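Local coordinates for hydrogenase (NiFe) small subunit HydA (Allochromatium vinosum, PDB 3MYR), which probably oxidises hydrogen together with its large-subunit partner, carrying the electrons along a chain of iron-sulfur clusters, at residues Leu58-Met61 with Asp62-Gly66. Sequence-based numbering, arbitrary orientation.
Sequences LQAM and DENRG
Q59 and E63 meet one turn apart on the exposed side of the last turn of helix 50-63. The Q59 chain runs out extended, CG anti to the backbone N (chi1 -175°), and brings NE2 beyond the two carboxylate oxygens of E63 but well off to one side of their plane. Both oxygens receive only a weak hydrogen bond, Q59 NE2 lying 3.3 Å from OE1 and 3.4 Å from OE2 of E63. Amide and carboxylate stand nearly perpendicular, their planes 87° apart. In the backbone, E63 N bonds Q59 O at 2.9 Å.

One residue back, D62 N bonds L58 O, also at 2.9 Å, and D62 CB sits 3.4 Å from L58 O. With CG anti to the backbone N (chi1 -173°), D62 carries its carboxylate off from the preceding turn. M61 turns inward with A60, both touching I7 of strand 5-10, and M61 also packs on helix 93-101; M61 O lies 3.8 Å from R65 CB.

N64 ND2 meets A60 O in the carbonyl plane, on a lone pair, at 3.1 Å. This is a helix C-terminus where the asparagine just past the helix bonds A60 O through its side-chain amide and, weakly, its backbone N, at the surface of the mostly parallel alpha/beta domain, away from the clusters.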
loop_
_atom_site.group_PDB
_atom_site.type_symbol
_atom_site.label_atom_id
_atom_site.label_comp_id
_atom_site.label_asym_id
_atom_site.label_seq_id
_atom_site.Cartn_x
_atom_site.Cartn_y
_atom_site.Cartn_z
ATOM N N LEU A 58 -15.010 12.402 17.227
ATOM C CA LEU A 58 -15.749 12.639 18.478
ATOM C C LEU A 58 -17.086 13.357 18.232
ATOM O O LEU A 58 -18.087 13.073 18.878
ATOM C CB LEU A 58 -14.881 13.410 19.519
ATOM C CG LEU A 58 -13.569 12.670 19.900
ATOM C CD1 LEU A 58 -12.704 13.630 20.757
ATOM C CD2 LEU A 58 -13.875 11.408 20.685
ATOM N N GLN A 59 -17.104 14.290 17.292
ATOM C CA GLN A 59 -18.346 14.989 16.995
ATOM C C GLN A 59 -19.357 14.039 16.293
ATOM O O GLN A 59 -20.547 14.021 16.591
ATOM C CB GLN A 59 -18.051 16.205 16.138
ATOM C CG GLN A 59 -19.303 17.088 15.859
ATOM C CD GLN A 59 -19.069 18.148 14.768
ATOM O OE1 GLN A 59 -17.929 18.427 14.385
ATOM N NE2 GLN A 59 -20.157 18.721 14.253
ATOM N N ALA A 60 -18.871 13.188 15.408
ATOM C CA ALA A 60 -19.725 12.121 14.895
ATOM C C ALA A 60 -20.305 11.264 15.998
ATOM O O ALA A 60 -21.474 10.947 15.945
ATOM C CB ALA A 60 -18.980 11.241 13.835
ATOM N N MET A 61 -19.504 10.837 16.960
ATOM C CA MET A 61 -20.015 9.989 18.012
ATOM C C MET A 61 -21.066 10.760 18.865
ATOM O O MET A 61 -22.082 10.186 19.240
ATOM C CB MET A 61 -18.898 9.489 18.921
ATOM C CG MET A 61 -17.929 8.456 18.225
ATOM S SD MET A 61 -16.396 8.422 19.165
ATOM C CE MET A 61 -16.980 8.072 20.828
ATOM N N ASP A 62 -20.818 12.051 19.109
ATOM C CA ASP A 62 -21.724 12.909 19.902
ATOM C C ASP A 62 -23.095 13.108 19.203
ATOM O O ASP A 62 -24.126 12.913 19.801
ATOM C CB ASP A 62 -21.039 14.271 20.136
ATOM C CG ASP A 62 -21.838 15.197 21.106
ATOM O OD1 ASP A 62 -22.116 14.744 22.233
ATOM O OD2 ASP A 62 -22.165 16.382 20.763
ATOM N N GLU A 63 -23.090 13.425 17.914
ATOM C CA GLU A 63 -24.294 13.813 17.215
ATOM C C GLU A 63 -25.136 12.654 16.728
ATOM O O GLU A 63 -26.290 12.841 16.428
ATOM C CB GLU A 63 -23.905 14.713 16.046
ATOM C CG GLU A 63 -23.237 15.972 16.631
ATOM C CD GLU A 63 -22.975 17.105 15.651
ATOM O OE1 GLU A 63 -22.758 18.243 16.159
ATOM O OE2 GLU A 63 -22.953 16.882 14.421
ATOM N N ASN A 64 -24.583 11.445 16.690
ATOM C CA ASN A 64 -25.302 10.329 16.109
ATOM C C ASN A 64 -25.396 9.185 17.081
ATOM O O ASN A 64 -25.470 8.007 16.682
ATOM C CB ASN A 64 -24.545 9.881 14.878
ATOM C CG ASN A 64 -24.528 10.941 13.808
ATOM O OD1 ASN A 64 -25.551 11.256 13.249
ATOM N ND2 ASN A 64 -23.382 11.550 13.589
ATOM N N ARG A 65 -25.375 9.528 18.362
ATOM C CA ARG A 65 -25.308 8.544 19.435
ATOM C C ARG A 65 -26.388 7.508 19.256
ATOM O O ARG A 65 -27.506 7.870 18.973
ATOM C CB ARG A 65 -25.484 9.249 20.776
ATOM C CG ARG A 65 -25.502 8.347 21.971
ATOM C CD ARG A 65 -26.417 9.007 23.020
ATOM N NE ARG A 65 -26.267 8.491 24.385
ATOM C CZ ARG A 65 -25.213 8.725 25.171
ATOM N NH1 ARG A 65 -24.165 9.424 24.711
ATOM N NH2 ARG A 65 -25.205 8.228 26.409
ATOM N N GLY A 66 -26.027 6.218 19.345
ATOM C CA GLY A 66 -26.973 5.128 19.171
ATOM C C GLY A 66 -27.156 4.767 17.704
ATOM O O GLY A 66 -27.780 3.789 17.405
#